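Local coordinates for putative retaining b-glycosidase (Saccharophagus degradans, PDB 5A95), which probably cleaves mixed-linkage beta-1,3-1,4-glucans as a retaining beta-glucanase of glycoside hydrolase family 5, subfamily 26, at residues I106-R112 and E163-F167; D140-Y146 and E185-T191; L120-D124 and R170-Y175. The protein carries 1 engineered substitution. All coordinates share one frame; numbering follows the deposited sequence.

Interaction 1 of 3, residues I106-R112 and E163-F167. With BGC (beta-D-glucopyranose), chain D.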
loop_
_atom_site.group_PDB
_atom_site.type_symbol
_atom_site.label_atom_id
_atom_site.label_comp_id
_atom_site.label_asym_id
_atom_site.label_seq_id
_atom_site.Cartn_x
_atom_site.Cartn_y
_atom_site.Cartn_z
ATOM N N ILE A 106 -2.548 20.038 -8.591
ATOM C CA ILE A 106 -3.460 19.319 -7.724
ATOM C C ILE A 106 -2.673 18.612 -6.650
ATOM O O ILE A 106 -1.964 17.651 -6.917
ATOM C CB ILE A 106 -4.330 18.362 -8.543
ATOM C CG1 ILE A 106 -5.158 19.182 -9.541
ATOM C CG2 ILE A 106 -5.213 17.497 -7.641
ATOM C CD1 ILE A 106 -5.657 18.439 -10.752
ATOM N N HIS A 107 -2.749 19.125 -5.428
ATOM C CA HIS A 107 -1.984 18.562 -4.337
ATOM C C HIS A 107 -2.705 17.345 -3.762
ATOM O O HIS A 107 -3.887 17.424 -3.451
ATOM C CB HIS A 107 -1.772 19.586 -3.231
ATOM C CG HIS A 107 -0.774 20.637 -3.579
ATOM N ND1 HIS A 107 -0.835 21.391 -4.728
ATOM C CD2 HIS A 107 0.327 21.061 -2.915
ATOM C CE1 HIS A 107 0.171 22.253 -4.737
ATOM N NE2 HIS A 107 0.894 22.067 -3.646
ATOM N N PRO A 108 -1.992 16.231 -3.538
ATOM C CA PRO A 108 -2.698 15.055 -3.016
ATOM C C PRO A 108 -3.444 15.303 -1.703
ATOM O O PRO A 108 -4.515 14.740 -1.480
ATOM C CB PRO A 108 -1.557 14.025 -2.840
ATOM C CG PRO A 108 -0.608 14.359 -3.963
ATOM C CD PRO A 108 -0.637 15.891 -4.001
ATOM N N VAL A 109 -2.877 16.110 -0.804
ATOM C CA VAL A 109 -3.557 16.344 0.479
ATOM C C VAL A 109 -4.908 17.031 0.246
ATOM O O VAL A 109 -5.846 16.822 0.997
ATOM C CB VAL A 109 -2.666 17.158 1.443
ATOM C CG1 VAL A 109 -2.473 18.583 0.966
ATOM C CG2 VAL A 109 -3.200 17.111 2.885
ATOM N N SER A 110 -4.978 17.876 -0.769
ATOM C CA SER A 110 -6.194 18.627 -1.137
ATOM C C SER A 110 -7.219 17.733 -1.847
ATOM O O SER A 110 -8.426 17.843 -1.595
ATOM C CB SER A 110 -5.788 19.809 -2.017
ATOM O OG SER A 110 -6.883 20.653 -2.245
ATOM N N TRP A 111 -6.733 16.855 -2.718
ATOM C CA TRP A 111 -7.522 15.799 -3.319
ATOM C C TRP A 111 -8.239 15.041 -2.204
ATOM O O TRP A 111 -9.450 14.803 -2.276
ATOM C CB TRP A 111 -6.589 14.900 -4.145
ATOM C CG TRP A 111 -7.187 13.721 -4.810
ATOM C CD1 TRP A 111 -6.967 12.405 -4.492
ATOM C CD2 TRP A 111 -8.013 13.704 -5.978
ATOM N NE1 TRP A 111 -7.605 11.580 -5.366
ATOM C CE2 TRP A 111 -8.264 12.348 -6.290
ATOM C CE3 TRP A 111 -8.558 14.691 -6.794
ATOM C CZ2 TRP A 111 -9.061 11.966 -7.367
ATOM C CZ3 TRP A 111 -9.320 14.296 -7.881
ATOM C CH2 TRP A 111 -9.581 12.965 -8.145
ATOM N N ARG A 112 -7.499 14.636 -1.177
ATOM C CA ARG A 112 -8.115 13.915 -0.061
ATOM C C ARG A 112 -9.063 14.801 0.750
ATOM O O ARG A 112 -10.132 14.358 1.144
ATOM C CB ARG A 112 -7.051 13.295 0.850
ATOM C CG ARG A 112 -6.313 12.131 0.223
ATOM C CD ARG A 112 -5.333 11.502 1.185
ATOM N NE ARG A 112 -4.211 12.361 1.541
ATOM C CZ ARG A 112 -3.102 12.493 0.823
ATOM N NH1 ARG A 112 -2.997 11.870 -0.336
ATOM N NH2 ARG A 112 -2.114 13.272 1.232
ATOM N N GLU A 163 -3.152 5.491 -5.105
ATOM C CA GLU A 163 -3.893 6.744 -5.153
ATOM C C GLU A 163 -3.549 7.510 -6.425
ATOM O O GLU A 163 -4.420 8.145 -7.024
ATOM C CB GLU A 163 -3.599 7.613 -3.930
ATOM C CG GLU A 163 -4.301 8.960 -3.911
ATOM C CD GLU A 163 -3.919 9.799 -2.718
ATOM O OE1 GLU A 163 -2.705 9.996 -2.533
ATOM O OE2 GLU A 163 -4.810 10.256 -1.985
ATOM N N THR A 164 -2.282 7.478 -6.824
ATOM C CA THR A 164 -1.848 8.119 -8.075
ATOM C C THR A 164 -2.501 7.512 -9.298
ATOM O O THR A 164 -3.050 8.213 -10.153
ATOM C CB THR A 164 -0.303 8.063 -8.176
ATOM O OG1 THR A 164 0.264 8.804 -7.066
ATOM C CG2 THR A 164 0.196 8.640 -9.480
ATOM N N ARG A 165 -2.472 6.193 -9.364
ATOM C CA ARG A 165 -3.159 5.469 -10.442
ATOM C C ARG A 165 -4.647 5.829 -10.453
ATOM O O ARG A 165 -5.227 6.045 -11.517
ATOM C CB ARG A 165 -3.034 3.959 -10.244
ATOM C CG ARG A 165 -1.684 3.356 -10.526
ATOM C CD ARG A 165 -1.805 1.842 -10.430
ATOM N NE ARG A 165 -0.534 1.168 -10.484
ATOM C CZ ARG A 165 0.176 0.975 -11.579
ATOM N NH1 ARG A 165 -0.317 1.317 -12.771
ATOM N NH2 ARG A 165 1.356 0.379 -11.502
ATOM N N ASP A 166 -5.273 5.840 -9.281
ATOM C CA ASP A 166 -6.699 6.120 -9.209
ATOM C C ASP A 166 -7.043 7.535 -9.646
ATOM O O ASP A 166 -8.052 7.752 -10.323
ATOM C CB ASP A 166 -7.252 5.806 -7.821
ATOM C CG ASP A 166 -8.689 6.217 -7.674
ATOM O OD1 ASP A 166 -9.558 5.499 -8.218
ATOM O OD2 ASP A 166 -8.976 7.256 -7.055
ATOM N N PHE A 167 -6.215 8.495 -9.252
ATOM C CA PHE A 167 -6.358 9.848 -9.746
ATOM C C PHE A 167 -6.383 9.877 -11.268
ATOM O O PHE A 167 -7.314 10.413 -11.882
ATOM C CB PHE A 167 -5.277 10.769 -9.166
ATOM C CG PHE A 167 -5.241 12.144 -9.765
ATOM C CD1 PHE A 167 -6.130 13.112 -9.359
ATOM C CD2 PHE A 167 -4.322 12.461 -10.768
ATOM C CE1 PHE A 167 -6.106 14.362 -9.931
ATOM C CE2 PHE A 167 -4.294 13.720 -11.338
ATOM C CZ PHE A 167 -5.185 14.670 -10.911
HETATM C C2 BGC D . 5.416 27.721 -2.564
HETATM C C3 BGC D . 4.834 27.561 -1.171
HETATM C C4 BGC D . 3.633 26.641 -1.184
HETATM C C5 BGC D . 3.968 25.322 -1.879
HETATM C C6 BGC D . 2.765 24.452 -2.134
HETATM C C1 BGC D . 5.734 26.328 -3.078
HETATM O O2 BGC D . 6.586 28.527 -2.448
HETATM O O3 BGC D . 4.418 28.851 -0.703
HETATM O O4 BGC D . 3.251 26.362 0.160
HETATM O O5 BGC D . 4.534 25.582 -3.151
HETATM O O6 BGC D . 3.168 23.264 -2.808
HETATM O O HOH W 1 -7.050 8.762 -5.940
#
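W111 and F167 meet edge-to-face, the benzene half of the indole lying over the edge of the phenyl ring with the two planes turned 83° from each other. CD1 of F167 does most of the touching and comes within 3.7 Å of CH2 of W111. Both rings leave their helices with CG anti to the backbone N (chi1 178° for W111, 172° for F167), which swings each across the gap between helix axes that are 12.2 Å apart over these turns. The far end of the phenyl ring is met at its edge by I106, whose CD1 lies 3.8 Å from CZ of F167. The contact joins the wall of a (beta/alpha)8 barrel to its outer layer: I106 ends strand 101-106, and helix 108-114 leads off from it to lean on helix 161-174. A water 2.9 Å from NE1 of W111 accepts a hydrogen bond from it and donates to O of E163 and OD2 of D166, linking the indole to the other helix; OD2 of D166 is also held by R170. Next to the pyrrole edge of the indole, E163 stretches out extended and crosses R112 at about a right angle. Guanidinium and carboxylate are nearly coplanar; in a salt bridge NH1 of R112 lies 2.9 Å from both OE1 and OE2 of E163, hydrogen-bonding to OE2 on its syn lone pair. OE1 of E163 is also hydrogen-bonded to T159. On the pocket side, H107, at the N-cap of helix 108-114, directs NE2 to O6 of a glucose at 2.7 Å, edge-on and almost straight, while W31 of a second subunit meets its ring.

Interaction 2 of 3, residues D140-Y146 and E185-T191; sequences DWHSIGY and ELFNEPT. With BGC (beta-D-glucopyranose), chain B.
W141 and E185 open a run of parallel backbone bonds between the two segments, with N of W141 3.1 Å from O of E185. The run goes on through N of N188 to O of W141, N of E189 to O of S143, N of G145 to O of E189, and N of T191 to O of G145. S143 O takes a second hydrogen bond from ND2 of N188 at 3.2 Å, a donor lying well above the carbonyl plane. G145 has backbone angles (phi 148°, psi -153°) at which a CB would run into the preceding carbonyl oxygen.

Among flat groups, the N188 amide stacks on one face of the H142 ring, planes 20° apart, ND2 of N188 to CE1 of H142 3.2 Å. H142 is held from its edge as well, ND1 donating to the syn lone pair of D140 OD2 at 2.6 Å. R103 takes OD1 of N188 and also bridges E185. F187 packs its ring end on S143, CZ of F187 3.3 Å from OG of S143, a hydroxyl hydrogen-bonded to O of Y157.

The sugar receives NE2 of H142 at O3, ND2 of N188 at O2, and offers O1 to OE1 of E189 at 2.6 Å. N188, E189 and P190 form the Asn-Glu-Pro sequence that family 5 glycosidases carry at the C-terminal end of a barrel strand, where in relatives the glutamate serves as acid/base.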
loop_
_atom_site.group_PDB
_atom_site.type_symbol
_atom_site.label_atom_id
_atom_site.label_comp_id
_atom_site.label_asym_id
_atom_site.label_seq_id
_atom_site.Cartn_x
_atom_site.Cartn_y
_atom_site.Cartn_z
ATOM N N ASP A 140 -1.820 18.690 -13.264
ATOM C CA ASP A 140 -0.554 18.301 -12.642
ATOM C C ASP A 140 -0.846 17.603 -11.318
ATOM O O ASP A 140 -1.449 18.173 -10.415
ATOM C CB ASP A 140 0.274 19.584 -12.467
ATOM C CG ASP A 140 1.276 19.544 -11.342
ATOM O OD1 ASP A 140 1.848 18.499 -11.025
ATOM O OD2 ASP A 140 1.489 20.629 -10.740
ATOM N N TRP A 141 -0.466 16.329 -11.230
ATOM C CA TRP A 141 -0.539 15.627 -9.956
ATOM C C TRP A 141 0.686 16.069 -9.141
ATOM O O TRP A 141 1.835 15.656 -9.384
ATOM C CB TRP A 141 -0.573 14.129 -10.217
ATOM C CG TRP A 141 -0.717 13.250 -8.986
ATOM C CD1 TRP A 141 0.146 12.254 -8.602
ATOM C CD2 TRP A 141 -1.787 13.243 -8.031
ATOM N NE1 TRP A 141 -0.317 11.635 -7.475
ATOM C CE2 TRP A 141 -1.501 12.218 -7.107
ATOM C CE3 TRP A 141 -2.966 13.986 -7.861
ATOM C CZ2 TRP A 141 -2.361 11.904 -6.047
ATOM C CZ3 TRP A 141 -3.817 13.668 -6.795
ATOM C CH2 TRP A 141 -3.503 12.660 -5.896
ATOM N N HIS A 142 0.423 16.985 -8.234
ATOM C CA HIS A 142 1.475 17.841 -7.700
ATOM C C HIS A 142 2.060 17.259 -6.414
ATOM O O HIS A 142 1.765 17.695 -5.298
ATOM C CB HIS A 142 0.967 19.256 -7.507
ATOM C CG HIS A 142 2.047 20.256 -7.348
ATOM N ND1 HIS A 142 2.655 20.864 -8.414
ATOM C CD2 HIS A 142 2.657 20.737 -6.241
ATOM C CE1 HIS A 142 3.569 21.700 -7.969
ATOM N NE2 HIS A 142 3.591 21.644 -6.654
ATOM N N SER A 143 2.927 16.281 -6.603
ATOM C CA SER A 143 3.702 15.700 -5.545
ATOM C C SER A 143 5.188 15.972 -5.802
ATOM O O SER A 143 5.604 16.361 -6.896
ATOM C CB SER A 143 3.395 14.205 -5.434
ATOM O OG SER A 143 4.129 13.600 -4.376
ATOM N N ILE A 144 5.984 15.804 -4.751
ATOM C CA ILE A 144 7.424 16.041 -4.747
ATOM C C ILE A 144 8.025 14.910 -3.939
ATOM O O ILE A 144 7.744 14.804 -2.727
ATOM C CB ILE A 144 7.804 17.394 -4.103
ATOM C CG1 ILE A 144 7.075 18.557 -4.772
ATOM C CG2 ILE A 144 9.320 17.569 -4.184
ATOM C CD1 ILE A 144 7.449 19.918 -4.244
ATOM N N GLY A 145 8.807 14.045 -4.580
ATOM C CA GLY A 145 9.399 12.924 -3.908
ATOM C C GLY A 145 9.558 11.731 -4.824
ATOM O O GLY A 145 9.680 11.899 -6.056
ATOM N N TYR A 146 9.548 10.536 -4.245
ATOM C CA TYR A 146 9.884 9.327 -4.979
ATOM C C TYR A 146 8.739 8.349 -4.869
ATOM O O TYR A 146 8.570 7.638 -3.863
ATOM C CB TYR A 146 11.219 8.712 -4.464
ATOM C CG TYR A 146 11.862 7.788 -5.456
ATOM C CD1 TYR A 146 12.173 8.247 -6.727
ATOM C CD2 TYR A 146 12.097 6.461 -5.166
ATOM C CE1 TYR A 146 12.723 7.429 -7.681
ATOM C CE2 TYR A 146 12.667 5.628 -6.121
ATOM C CZ TYR A 146 12.963 6.122 -7.381
ATOM O OH TYR A 146 13.512 5.347 -8.387
ATOM N N GLU A 185 0.130 15.718 -16.512
ATOM C CA GLU A 185 1.497 15.773 -15.953
ATOM C C GLU A 185 1.540 14.821 -14.763
ATOM O O GLU A 185 1.046 15.127 -13.685
ATOM C CB GLU A 185 1.857 17.186 -15.603
ATOM C CG GLU A 185 3.268 17.342 -15.055
ATOM C CD GLU A 185 3.702 18.794 -14.971
ATOM O OE1 GLU A 185 2.838 19.664 -15.211
ATOM O OE2 GLU A 185 4.884 19.059 -14.635
ATOM N N LEU A 186 2.124 13.661 -14.994
ATOM C CA LEU A 186 1.920 12.468 -14.189
ATOM C C LEU A 186 2.383 12.584 -12.736
ATOM O O LEU A 186 1.741 12.027 -11.849
ATOM C CB LEU A 186 2.621 11.273 -14.835
ATOM C CG LEU A 186 2.196 10.970 -16.286
ATOM C CD1 LEU A 186 2.914 9.708 -16.779
ATOM C CD2 LEU A 186 0.693 10.839 -16.428
ATOM N N PHE A 187 3.504 13.283 -12.525
ATOM C CA PHE A 187 4.091 13.413 -11.187
ATOM C C PHE A 187 5.020 14.619 -11.214
ATOM O O PHE A 187 6.128 14.548 -11.747
ATOM C CB PHE A 187 4.846 12.151 -10.785
ATOM C CG PHE A 187 5.271 12.157 -9.339
ATOM C CD1 PHE A 187 6.419 12.814 -8.945
ATOM C CD2 PHE A 187 4.536 11.479 -8.383
ATOM C CE1 PHE A 187 6.802 12.819 -7.601
ATOM C CE2 PHE A 187 4.904 11.487 -7.066
ATOM C CZ PHE A 187 6.031 12.158 -6.673
ATOM N N ASN A 188 4.571 15.725 -10.613
ATOM C CA ASN A 188 5.243 17.026 -10.682
ATOM C C ASN A 188 6.777 16.966 -10.597
ATOM O O ASN A 188 7.497 17.323 -11.534
ATOM C CB ASN A 188 4.640 17.895 -9.597
ATOM C CG ASN A 188 5.397 19.173 -9.317
ATOM O OD1 ASN A 188 5.668 19.983 -10.185
ATOM N ND2 ASN A 188 5.707 19.375 -8.033
ATOM N N GLU A 189 7.309 16.573 -9.436
ATOM C CA GLU A 189 8.748 16.686 -9.178
ATOM C C GLU A 189 9.338 15.436 -8.561
ATOM O O GLU A 189 9.404 15.307 -7.312
ATOM C CB GLU A 189 9.082 17.933 -8.346
ATOM C CG GLU A 189 9.096 19.190 -9.202
ATOM C CD GLU A 189 9.441 20.455 -8.471
ATOM O OE1 GLU A 189 9.296 20.484 -7.245
ATOM O OE2 GLU A 189 9.801 21.434 -9.152
ATOM N N PRO A 190 9.842 14.538 -9.418
ATOM C CA PRO A 190 10.592 13.404 -8.909
ATOM C C PRO A 190 11.873 13.876 -8.220
ATOM O O PRO A 190 12.635 14.660 -8.779
ATOM C CB PRO A 190 10.909 12.612 -10.168
ATOM C CG PRO A 190 9.825 13.017 -11.131
ATOM C CD PRO A 190 9.706 14.483 -10.878
ATOM N N THR A 191 12.099 13.348 -7.008
ATOM C CA THR A 191 13.319 13.590 -6.269
ATOM C C THR A 191 13.462 12.562 -5.167
ATOM O O THR A 191 12.454 12.136 -4.582
ATOM C CB THR A 191 13.419 15.011 -5.661
ATOM O OG1 THR A 191 14.650 15.096 -4.933
ATOM C CG2 THR A 191 12.255 15.324 -4.722
HETATM C C2 BGC B . 7.467 23.135 -5.910
HETATM C C3 BGC B . 6.428 24.210 -5.597
HETATM C C4 BGC B . 7.073 25.302 -4.735
HETATM C C5 BGC B . 8.313 25.836 -5.424
HETATM C C6 BGC B . 8.986 26.937 -4.640
HETATM C C1 BGC B . 8.829 23.683 -6.324
HETATM O O1 BGC B . 9.871 22.760 -6.134
HETATM O O2 BGC B . 6.928 22.207 -6.923
HETATM O O3 BGC B . 5.278 23.546 -4.983
HETATM O O4 BGC B . 6.226 26.413 -4.403
HETATM O O5 BGC B . 9.231 24.750 -5.500
HETATM O O6 BGC B . 10.221 27.178 -5.316
#

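Interaction 3 of 3, residues L120-D124 and R170-Y175; sequences LGHID and RITFRY
Helices 116-133 and 161-174, neighbours on the outside of the (beta/alpha)8 barrel, pack here through L120, I123 and D124 against I171, R174 and Y175. Over these turns the helix axes cross at -43°, 11.8 Å apart, with strand 136-144 lying between the helices in sequence. On the barrel side the contact is apolar: CD2 of L120 reaches CD1 of I171 at 3.6 Å, and CD1 of I123 lies close to the same atom. CG2 of I123 presses on the hydroxyl end of Y175, and the two side chains cross at about a right angle. I171 and Y175 also touch Y184 on strand 181-185, so this end of helix 161-174 is seated on the barrel wall.

Further out, R174 stretches from CG to NE as a straight chain, its CG anti to the backbone N (chi1 -166°), and lays one face of the guanidinium over L120, with CZ of R174 3.6 Å from CB of L120. In a side-on salt bridge it grips D124 with two nitrogens: NE of R174 is 2.9 Å from OD1 of D124, and NH2 of R174 is 2.8 Å from OD2 of D124. Both partners lie close to the guanidinium plane. The carboxylate is turned some 32° from that plane, and NH2 of R174 meets OD2 from above the carboxylate plane.

Y175, the first residue to leave helical geometry, carries its hydroxyl to the same acid. The ring stands almost perpendicular to the carboxylate, and OH of Y175 donates at 2.7 Å to the anti side of D124 OD1, reaching this atom from the same face of its plane as NE of R174, which comes in on the syn side.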
loop_
_atom_site.group_PDB
_atom_site.type_symbol
_atom_site.label_atom_id
_atom_site.label_comp_id
_atom_site.label_asym_id
_atom_site.label_seq_id
_atom_site.Cartn_x
_atom_site.Cartn_y
_atom_site.Cartn_z
ATOM N N LEU A 120 -13.220 16.877 -8.489
ATOM C CA LEU A 120 -13.538 16.757 -9.910
ATOM C C LEU A 120 -14.623 17.759 -10.332
ATOM O O LEU A 120 -14.578 18.307 -11.413
ATOM C CB LEU A 120 -13.954 15.333 -10.254
ATOM C CG LEU A 120 -12.824 14.305 -10.155
ATOM C CD1 LEU A 120 -13.417 12.907 -10.112
ATOM C CD2 LEU A 120 -11.848 14.447 -11.313
ATOM N N GLY A 121 -15.600 17.996 -9.461
ATOM C CA GLY A 121 -16.606 19.004 -9.762
ATOM C C GLY A 121 -15.998 20.385 -9.951
ATOM O O GLY A 121 -16.483 21.182 -10.774
ATOM N N HIS A 122 -14.942 20.690 -9.195
ATOM C CA HIS A 122 -14.240 21.976 -9.371
ATOM C C HIS A 122 -13.388 21.996 -10.638
ATOM O O HIS A 122 -13.289 23.029 -11.299
ATOM C CB HIS A 122 -13.432 22.344 -8.142
ATOM C CG HIS A 122 -14.277 22.628 -6.945
ATOM N ND1 HIS A 122 -15.191 23.661 -6.916
ATOM C CD2 HIS A 122 -14.364 22.016 -5.740
ATOM C CE1 HIS A 122 -15.796 23.677 -5.739
ATOM N NE2 HIS A 122 -15.315 22.696 -5.007
ATOM N N ILE A 123 -12.738 20.874 -10.971
ATOM C CA ILE A 123 -12.013 20.802 -12.227
ATOM C C ILE A 123 -12.982 21.038 -13.396
ATOM O O ILE A 123 -12.628 21.718 -14.348
ATOM C CB ILE A 123 -11.176 19.517 -12.345
ATOM C CG1 ILE A 123 -10.118 19.461 -11.240
ATOM C CG2 ILE A 123 -10.510 19.463 -13.715
ATOM C CD1 ILE A 123 -9.422 18.115 -11.108
ATOM N N ASP A 124 -14.210 20.508 -13.307
ATOM C CA ASP A 124 -15.219 20.769 -14.338
ATOM C C ASP A 124 -15.439 22.273 -14.542
ATOM O O ASP A 124 -15.637 22.709 -15.660
ATOM C CB ASP A 124 -16.562 20.178 -13.944
ATOM C CG ASP A 124 -16.632 18.664 -14.023
ATOM O OD1 ASP A 124 -15.666 17.965 -14.425
ATOM O OD2 ASP A 124 -17.723 18.175 -13.641
ATOM N N ARG A 170 -9.501 8.192 -12.815
ATOM C CA ARG A 170 -10.701 9.005 -12.694
ATOM C C ARG A 170 -10.683 10.187 -13.660
ATOM O O ARG A 170 -11.698 10.524 -14.279
ATOM C CB ARG A 170 -10.863 9.541 -11.280
ATOM C CG ARG A 170 -11.265 8.521 -10.237
ATOM C CD ARG A 170 -11.175 9.176 -8.872
ATOM N NE ARG A 170 -11.439 8.343 -7.706
ATOM C CZ ARG A 170 -12.636 8.193 -7.147
ATOM N NH1 ARG A 170 -13.716 8.726 -7.659
ATOM N NH2 ARG A 170 -12.739 7.482 -6.050
ATOM N N ILE A 171 -9.551 10.863 -13.736
ATOM C CA ILE A 171 -9.375 12.001 -14.603
ATOM C C ILE A 171 -9.569 11.604 -16.057
ATOM O O ILE A 171 -10.266 12.293 -16.822
ATOM C CB ILE A 171 -7.974 12.642 -14.375
ATOM C CG1 ILE A 171 -7.852 13.324 -13.008
ATOM C CG2 ILE A 171 -7.596 13.564 -15.516
ATOM C CD1 ILE A 171 -8.612 14.641 -12.886
ATOM N N THR A 172 -8.916 10.527 -16.460
ATOM C CA THR A 172 -8.939 10.152 -17.847
ATOM C C THR A 172 -10.330 9.764 -18.295
ATOM O O THR A 172 -10.766 10.107 -19.393
ATOM C CB THR A 172 -7.910 9.042 -18.156
ATOM O OG1 THR A 172 -6.607 9.436 -17.700
ATOM C CG2 THR A 172 -7.813 8.792 -19.630
ATOM N N PHE A 173 -11.049 9.053 -17.434
ATOM C CA PHE A 173 -12.439 8.721 -17.727
ATOM C C PHE A 173 -13.305 9.977 -17.826
ATOM O O PHE A 173 -14.055 10.169 -18.775
ATOM C CB PHE A 173 -13.005 7.805 -16.650
ATOM C CG PHE A 173 -14.471 7.475 -16.806
ATOM C CD1 PHE A 173 -14.908 6.578 -17.752
ATOM C CD2 PHE A 173 -15.398 8.050 -15.973
ATOM C CE1 PHE A 173 -16.248 6.270 -17.854
ATOM C CE2 PHE A 173 -16.741 7.765 -16.083
ATOM C CZ PHE A 173 -17.153 6.866 -17.026
ATOM N N ARG A 174 -13.203 10.854 -16.849
ATOM C CA ARG A 174 -14.077 11.999 -16.806
ATOM C C ARG A 174 -13.890 12.922 -17.986
ATOM O O ARG A 174 -14.869 13.486 -18.480
ATOM C CB ARG A 174 -13.910 12.796 -15.517
ATOM C CG ARG A 174 -15.022 13.806 -15.256
ATOM C CD ARG A 174 -14.858 14.418 -13.884
ATOM N NE ARG A 174 -15.926 15.290 -13.434
ATOM C CZ ARG A 174 -16.776 15.009 -12.444
ATOM N NH1 ARG A 174 -16.814 13.799 -11.893
ATOM N NH2 ARG A 174 -17.605 15.925 -12.007
ATOM N N TYR A 175 -12.658 13.109 -18.422
ATOM C CA TYR A 175 -12.357 14.096 -19.454
ATOM C C TYR A 175 -12.057 13.477 -20.829
ATOM O O TYR A 175 -11.444 14.105 -21.680
ATOM C CB TYR A 175 -11.274 15.078 -18.991
ATOM C CG TYR A 175 -11.703 15.770 -17.726
ATOM C CD1 TYR A 175 -12.844 16.586 -17.711
ATOM C CD2 TYR A 175 -11.028 15.560 -16.525
ATOM C CE1 TYR A 175 -13.289 17.161 -16.541
ATOM C CE2 TYR A 175 -11.477 16.128 -15.358
ATOM C CZ TYR A 175 -12.611 16.921 -15.355
ATOM O OH TYR A 175 -13.031 17.447 -14.157
#

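The three contacts lie on one sector of the (beta/alpha)8 barrel, and along the chain their segments alternate: 106-112, 120-124, 140-146, 163-167, 170-175, 185-191. Interactions 1 and 3 share helix 161-174, with centres about 12 Å apart, and join through W111 packing on L120 and R170 and through I106 packing on I123. Interactions 1 and 2, centres about 11 Å apart, are tied by backbone bonds of I106 to D140 and H142 and by H107 packing on H142. Interactions 2 and 3 do not touch; their centres are about 19 Å apart. The sugar-binding strand ends are thus backed by an outer layer of helices.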